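Local structure of endo-1,4-beta-xylanase (Bacteroides thetaiotaomicron VPI-5482, 3KST) at residues Asn20-Tyr28 against Tyr37-Thr45; Gln66-Tyr74 against Glu112-Pro122. The protein probably hydrolyses O-glycosidic bonds in xylan-type polysaccharides as a family 43 glycoside hydrolase, and binds a calcium ion. All blocks are in the same frame, centred on the assembly; numbering follows the deposited sequence.

Overall arrangement
Both contacts belong to the beta-propeller fold of glycoside hydrolase family 43, and both reach the same mixed sheet. Contact 1 comes first along the chain and is complete before contact 2 begins. It joins the hairpin strands 27-32 and 35-41 and holds D26, the predicted proton acceptor, close to the calcium site. Contact 2 lies farther out, about 18 Å from the chain centre against 11 Å for contact 1. The two centres are about 17 Å apart, but the contacts touch where Y39 packs on A67. Contact 1 thus supplies a predicted catalytic residue. Contact 2 ties the end of strand 60-69 to the loop between strands 102-108 and 129-135.

Contact 1 of 2, residues Asn20-Tyr28 against Tyr37-Thr45; sequences NYLPIADPY and YAYGTGGTT
D26, the predicted proton acceptor, lies at the corner leading into the beta hairpin of strands 27-32 and 35-41. A25 and T41 form an antiparallel hydrogen-bonded pair, with A25 N donating to T41 O at 2.9 Å and T41 N to A25 O. Y28 and Y39 form a second such pair. The register slips by one residue between them, a beta bulge.

At the corner T41 OG1 donates to D26 OD2 at 2.7 Å, on the anti side of the carboxylate and 20° out of its plane. T41 OG1 lies anti to its carbonyl carbon (chi1 -62°), which turns it toward the acid; it also takes a bond from A81 N. D26 N is hydrogen-bonded to H267 ND1. I24 CD1 reaches over the backbone to G40 N at 3.7 Å. G40 fits because a CB there would clash with A25 O and I24 CB. Were D26 an alanine, T41 OG1 would probably lose its acceptor and keep just the bond from A81 N. The backbone pairs set the main chain before and after D26. T41 OG1 holds D26 OD2 and probably limits rotation of the carboxylate, while R278 gives D26 OD1 a long, weak ion pair.

Contact 2 of 2, residues Gln66-Tyr74 against Glu112-Pro122; sequences QALSATDSY and EGPFRQEVKQP
A67 O accepts a nearly straight bond from F115 N at 2.7 Å. A67 O also lies in the plane of the F115 ring, at its edge, 3.4 Å from F115 CD1. A67 CB packs against F115 CD1 as well. A cis peptide precedes P114, and G113 is needed because a CB there would clash with A67 O.

Farther along, Q117 N donates to D72 O at 3.0 Å. Q117 then gives its side chain back: CG sits anti to the carbonyl carbon (chi1 -63°), the chain runs out extended, and Q117 OE1 accepts from Y74 N at 2.8 Å. That donor is tilted 30° from the amide carbonyl plane. Q117 NE2 is satisfied by V105 O, with a weak second bond to Q121 O.

The D72 carboxylate is served by water. One water accepts from S69 N and donates to both D72 OD2 and F115 O. Another links D72 OD1 to K120 NZ, which also donates to Q117 O at 2.8 Å. R116 makes no salt bridge with D72; R116 CG lies 3.6 Å from D72 CG, and the two charged planes are 84° apart. S73 OG bonds to Y74 O and to Y97 OH.

P122 CD sits over one face of the Y74 ring, a CH-pi contact 3.9 Å from the centroid, while K120 O meets the ring edge. Besides meeting the end of strand 60-69, the loop touches strand 92-99 through F115 on L95 and Q117 on Y97. It reaches strand 102-108 through P122 on H102 and a backbone bond between R116 and T107.

Contact 1 of 2, residues Asn20-Tyr28 against Tyr37-Thr45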
# COMPACT_ATOMS: atom_id res chain seq x y z
N ASN A 20 -14.03 -11.89 12.58
CA ASN A 20 -13.19 -12.98 12.01
C ASN A 20 -12.37 -12.55 10.77
O ASN A 20 -11.88 -13.39 10.04
CB ASN A 20 -14.05 -14.23 11.70
CG ASN A 20 -14.54 -14.94 12.97
OD1 ASN A 20 -13.77 -15.11 13.92
ND2 ASN A 20 -15.79 -15.39 12.96
N TYR A 21 -12.22 -11.25 10.55
CA TYR A 21 -11.50 -10.70 9.39
C TYR A 21 -10.70 -9.51 9.86
O TYR A 21 -10.90 -9.05 10.97
CB TYR A 21 -12.50 -10.19 8.35
CG TYR A 21 -13.48 -11.22 7.97
CD1 TYR A 21 -14.67 -11.36 8.69
CD2 TYR A 21 -13.20 -12.13 6.93
CE1 TYR A 21 -15.56 -12.37 8.38
CE2 TYR A 21 -14.10 -13.14 6.61
CZ TYR A 21 -15.29 -13.25 7.32
OH TYR A 21 -16.19 -14.22 6.99
N LEU A 22 -9.79 -9.04 9.02
CA LEU A 22 -9.09 -7.76 9.27
C LEU A 22 -9.80 -6.80 8.30
O LEU A 22 -9.50 -6.79 7.09
CB LEU A 22 -7.59 -7.89 9.04
CG LEU A 22 -6.85 -6.57 9.24
CD1 LEU A 22 -7.18 -5.93 10.60
CD2 LEU A 22 -5.36 -6.76 9.07
N PRO A 23 -10.74 -5.98 8.82
CA PRO A 23 -11.67 -5.29 7.95
C PRO A 23 -11.17 -4.01 7.27
O PRO A 23 -11.77 -2.94 7.43
CB PRO A 23 -12.84 -5.03 8.91
CG PRO A 23 -12.19 -4.74 10.18
CD PRO A 23 -11.00 -5.65 10.24
N ILE A 24 -10.11 -4.14 6.49
CA ILE A 24 -9.55 -3.00 5.71
C ILE A 24 -9.25 -3.43 4.27
O ILE A 24 -9.05 -4.63 3.98
CB ILE A 24 -8.24 -2.43 6.32
CG1 ILE A 24 -7.13 -3.52 6.44
CG2 ILE A 24 -8.51 -1.81 7.70
CD1 ILE A 24 -5.82 -3.07 7.06
N ALA A 25 -9.21 -2.43 3.38
CA ALA A 25 -8.75 -2.58 2.01
C ALA A 25 -7.40 -1.85 1.91
O ALA A 25 -6.97 -1.16 2.84
CB ALA A 25 -9.76 -1.99 1.02
N ASP A 26 -6.74 -2.03 0.78
CA ASP A 26 -5.46 -1.37 0.45
C ASP A 26 -4.44 -1.42 1.61
O ASP A 26 -3.85 -0.37 1.96
CB ASP A 26 -5.80 0.09 0.08
CG ASP A 26 -6.91 0.22 -0.98
OD1 ASP A 26 -7.00 -0.64 -1.91
OD2 ASP A 26 -7.68 1.20 -0.90
N PRO A 27 -4.29 -2.60 2.25
CA PRO A 27 -3.48 -2.70 3.44
C PRO A 27 -1.98 -2.41 3.34
O PRO A 27 -1.35 -2.62 2.29
CB PRO A 27 -3.72 -4.16 3.90
CG PRO A 27 -3.85 -4.87 2.62
CD PRO A 27 -4.79 -3.95 1.90
N TYR A 28 -1.47 -1.86 4.44
CA TYR A 28 -0.04 -1.65 4.65
C TYR A 28 0.34 -2.05 6.08
O TYR A 28 -0.34 -1.64 7.02
CB TYR A 28 0.32 -0.16 4.45
CG TYR A 28 1.80 0.05 4.52
CD1 TYR A 28 2.59 -0.06 3.38
CD2 TYR A 28 2.44 0.29 5.76
CE1 TYR A 28 4.01 0.10 3.45
CE2 TYR A 28 3.84 0.46 5.84
CZ TYR A 28 4.61 0.36 4.70
OH TYR A 28 5.97 0.50 4.81
N TYR A 37 2.01 -3.23 12.74
CA TYR A 37 0.99 -2.18 12.72
C TYR A 37 0.38 -2.13 11.34
O TYR A 37 1.11 -1.93 10.36
CB TYR A 37 1.58 -0.82 13.08
CG TYR A 37 2.18 -0.75 14.46
CD1 TYR A 37 1.39 -0.43 15.56
CD2 TYR A 37 3.52 -1.02 14.66
CE1 TYR A 37 1.92 -0.37 16.85
CE2 TYR A 37 4.07 -0.96 15.95
CZ TYR A 37 3.28 -0.64 17.04
OH TYR A 37 3.82 -0.58 18.31
N ALA A 38 -0.94 -2.34 11.26
CA ALA A 38 -1.66 -2.35 9.98
C ALA A 38 -2.52 -1.13 9.84
O ALA A 38 -3.17 -0.73 10.79
CB ALA A 38 -2.56 -3.58 9.87
N TYR A 39 -2.50 -0.56 8.64
CA TYR A 39 -3.34 0.60 8.27
C TYR A 39 -3.91 0.33 6.90
O TYR A 39 -3.18 -0.15 6.03
CB TYR A 39 -2.50 1.87 8.19
CG TYR A 39 -1.58 2.06 9.37
CD1 TYR A 39 -0.32 1.45 9.38
CD2 TYR A 39 -1.97 2.82 10.48
CE1 TYR A 39 0.54 1.58 10.47
CE2 TYR A 39 -1.12 2.97 11.56
CZ TYR A 39 0.15 2.35 11.55
OH TYR A 39 1.01 2.50 12.61
N GLY A 40 -5.19 0.61 6.71
CA GLY A 40 -5.83 0.45 5.40
C GLY A 40 -7.02 1.38 5.18
O GLY A 40 -7.34 2.23 6.03
N THR A 41 -7.67 1.20 4.04
CA THR A 41 -8.88 1.90 3.66
C THR A 41 -10.06 1.31 4.39
O THR A 41 -10.32 0.12 4.25
CB THR A 41 -9.13 1.76 2.15
OG1 THR A 41 -8.03 2.35 1.48
CG2 THR A 41 -10.47 2.42 1.70
N GLY A 42 -10.78 2.13 5.15
CA GLY A 42 -11.98 1.69 5.85
C GLY A 42 -11.73 1.02 7.17
O GLY A 42 -10.61 1.03 7.69
N GLY A 43 -12.79 0.44 7.73
CA GLY A 43 -12.72 -0.24 9.00
C GLY A 43 -12.57 0.71 10.17
O GLY A 43 -12.18 0.29 11.26
N THR A 44 -12.88 1.98 9.95
CA THR A 44 -12.76 3.00 10.99
C THR A 44 -13.92 2.84 11.97
O THR A 44 -14.98 2.31 11.61
CB THR A 44 -12.82 4.45 10.40
OG1 THR A 44 -14.10 4.69 9.81
CG2 THR A 44 -11.75 4.65 9.36
N THR A 45 -13.71 3.27 13.21
CA THR A 45 -14.77 3.29 14.23
C THR A 45 -15.07 4.69 14.81
O THR A 45 -16.04 4.86 15.57
CB THR A 45 -14.46 2.33 15.37
OG1 THR A 45 -13.39 2.84 16.17
CG2 THR A 45 -14.11 0.93 14.87

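Contact 2 of 2, residues Gln66-Tyr74 against Glu112-Pro122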
# COMPACT_ATOMS: atom_id res chain seq x y z
N GLN A 66 -8.05 5.42 16.29
CA GLN A 66 -8.17 6.14 15.02
C GLN A 66 -6.87 6.88 14.74
O GLN A 66 -6.67 7.98 15.28
CB GLN A 66 -9.32 7.11 15.12
CG GLN A 66 -9.66 7.86 13.84
CD GLN A 66 -10.79 7.25 12.99
OE1 GLN A 66 -11.53 6.36 13.42
NE2 GLN A 66 -10.95 7.80 11.79
N ALA A 67 -6.00 6.28 13.92
CA ALA A 67 -4.70 6.85 13.51
C ALA A 67 -4.84 8.28 12.98
O ALA A 67 -4.04 9.16 13.34
CB ALA A 67 -4.01 5.97 12.45
N LEU A 68 -5.83 8.48 12.10
CA LEU A 68 -6.09 9.79 11.52
C LEU A 68 -7.59 10.08 11.47
O LEU A 68 -8.38 9.23 11.04
CB LEU A 68 -5.43 9.90 10.14
CG LEU A 68 -5.68 11.17 9.31
CD1 LEU A 68 -4.42 11.49 8.52
CD2 LEU A 68 -6.89 11.06 8.39
N SER A 69 -7.97 11.27 11.95
CA SER A 69 -9.33 11.76 11.94
C SER A 69 -9.39 12.84 10.82
O SER A 69 -8.44 13.65 10.63
CB SER A 69 -9.73 12.34 13.30
OG SER A 69 -9.60 11.38 14.35
N ALA A 70 -10.50 12.85 10.09
CA ALA A 70 -10.71 13.76 8.96
C ALA A 70 -10.51 15.24 9.33
O ALA A 70 -9.94 15.99 8.54
CB ALA A 70 -12.06 13.58 8.38
N THR A 71 -10.96 15.64 10.52
CA THR A 71 -10.79 17.03 11.01
C THR A 71 -9.33 17.51 11.09
O THR A 71 -9.04 18.73 10.95
CB THR A 71 -11.55 17.32 12.36
OG1 THR A 71 -11.00 16.54 13.44
CG2 THR A 71 -13.07 17.13 12.19
N ASP A 72 -8.41 16.56 11.30
CA ASP A 72 -6.96 16.84 11.32
C ASP A 72 -6.30 16.77 9.96
O ASP A 72 -5.07 16.83 9.86
CB ASP A 72 -6.25 15.86 12.24
CG ASP A 72 -6.63 16.04 13.66
OD1 ASP A 72 -6.81 17.22 14.09
OD2 ASP A 72 -6.75 15.01 14.34
N SER A 73 -7.09 16.72 8.90
CA SER A 73 -6.55 16.56 7.57
C SER A 73 -7.31 17.34 6.54
O SER A 73 -8.42 17.78 6.77
CB SER A 73 -6.69 15.06 7.24
OG SER A 73 -6.46 14.77 5.87
N TYR A 74 -6.67 17.48 5.39
CA TYR A 74 -7.30 17.94 4.17
C TYR A 74 -8.39 16.92 3.86
O TYR A 74 -8.14 15.74 4.03
CB TYR A 74 -6.31 17.86 3.02
CG TYR A 74 -6.89 18.14 1.67
CD1 TYR A 74 -7.21 19.46 1.27
CD2 TYR A 74 -7.12 17.10 0.75
CE1 TYR A 74 -7.74 19.72 0.01
CE2 TYR A 74 -7.63 17.36 -0.52
CZ TYR A 74 -7.96 18.66 -0.88
OH TYR A 74 -8.46 18.87 -2.14
N GLU A 112 0.59 4.59 16.50
CA GLU A 112 -0.88 4.58 16.55
C GLU A 112 -1.55 5.92 16.30
O GLU A 112 -2.76 5.96 16.11
CB GLU A 112 -1.38 3.97 17.87
CG GLU A 112 -1.23 4.77 19.17
CD GLU A 112 0.22 4.97 19.66
OE1 GLU A 112 1.14 4.18 19.27
OE2 GLU A 112 0.41 5.94 20.45
N GLY A 113 -0.78 7.01 16.35
CA GLY A 113 -1.31 8.35 16.14
C GLY A 113 -1.48 9.11 17.45
O GLY A 113 -1.04 8.64 18.51
N PRO A 114 -2.17 10.27 17.41
CA PRO A 114 -2.84 10.85 16.26
C PRO A 114 -1.91 11.43 15.18
O PRO A 114 -1.02 12.22 15.50
CB PRO A 114 -3.69 11.97 16.87
CG PRO A 114 -2.91 12.42 18.06
CD PRO A 114 -2.20 11.20 18.57
N PHE A 115 -2.12 11.00 13.93
CA PHE A 115 -1.42 11.61 12.79
C PHE A 115 -2.19 12.86 12.43
O PHE A 115 -3.41 12.83 12.33
CB PHE A 115 -1.35 10.67 11.57
CG PHE A 115 -0.41 9.52 11.76
CD1 PHE A 115 -0.81 8.41 12.49
CD2 PHE A 115 0.90 9.55 11.23
CE1 PHE A 115 0.05 7.33 12.69
CE2 PHE A 115 1.77 8.48 11.42
CZ PHE A 115 1.34 7.35 12.17
N ARG A 116 -1.48 13.98 12.28
CA ARG A 116 -2.11 15.24 11.94
C ARG A 116 -1.32 16.02 10.91
O ARG A 116 -0.11 15.85 10.77
CB ARG A 116 -2.26 16.12 13.20
CG ARG A 116 -3.08 15.50 14.29
CD ARG A 116 -3.22 16.39 15.49
NE ARG A 116 -1.96 16.55 16.25
CZ ARG A 116 -1.81 17.29 17.37
NH1 ARG A 116 -2.85 17.92 17.93
NH2 ARG A 116 -0.61 17.37 17.95
N GLN A 117 -2.05 16.88 10.20
CA GLN A 117 -1.44 17.88 9.35
C GLN A 117 -1.50 19.22 10.09
O GLN A 117 -2.55 19.57 10.67
CB GLN A 117 -2.21 18.05 8.06
CG GLN A 117 -2.26 16.81 7.18
CD GLN A 117 -2.81 17.14 5.83
OE1 GLN A 117 -3.92 17.68 5.72
NE2 GLN A 117 -2.05 16.84 4.77
N GLU A 118 -0.39 19.95 10.08
CA GLU A 118 -0.36 21.32 10.64
C GLU A 118 -1.20 22.25 9.76
O GLU A 118 -2.05 22.99 10.27
CB GLU A 118 1.09 21.80 10.80
CG GLU A 118 1.81 21.01 11.88
CD GLU A 118 3.26 21.41 12.12
OE1 GLU A 118 3.87 22.01 11.22
OE2 GLU A 118 3.81 21.06 13.20
N VAL A 119 -1.02 22.16 8.45
CA VAL A 119 -1.80 22.90 7.47
C VAL A 119 -2.49 21.82 6.64
O VAL A 119 -1.82 20.93 6.11
CB VAL A 119 -0.95 23.83 6.59
CG1 VAL A 119 -1.85 24.60 5.61
CG2 VAL A 119 -0.18 24.83 7.46
N LYS A 120 -3.81 21.95 6.48
CA LYS A 120 -4.66 20.90 5.87
C LYS A 120 -4.73 21.01 4.35
O LYS A 120 -5.74 21.42 3.77
CB LYS A 120 -6.07 20.89 6.52
CG LYS A 120 -6.06 20.28 7.95
CD LYS A 120 -5.27 21.06 8.99
CE LYS A 120 -5.50 20.51 10.39
NZ LYS A 120 -4.67 21.24 11.42
N GLN A 121 -3.61 20.67 3.73
CA GLN A 121 -3.48 20.71 2.28
C GLN A 121 -2.76 19.49 1.76
O GLN A 121 -1.98 18.88 2.49
CB GLN A 121 -2.72 21.97 1.87
CG GLN A 121 -3.52 23.25 2.06
CD GLN A 121 -4.80 23.30 1.23
OE1 GLN A 121 -4.81 22.89 0.07
NE2 GLN A 121 -5.88 23.77 1.83
N PRO A 122 -2.99 19.15 0.50
CA PRO A 122 -2.28 18.02 -0.08
C PRO A 122 -0.85 18.41 -0.48
O PRO A 122 -0.46 19.59 -0.38
CB PRO A 122 -3.13 17.69 -1.30
CG PRO A 122 -3.67 18.95 -1.71
CD PRO A 122 -3.89 19.78 -0.48
O HOH W 1 -6.05 12.51 13.60
O HOH W 2 -6.10 19.97 13.59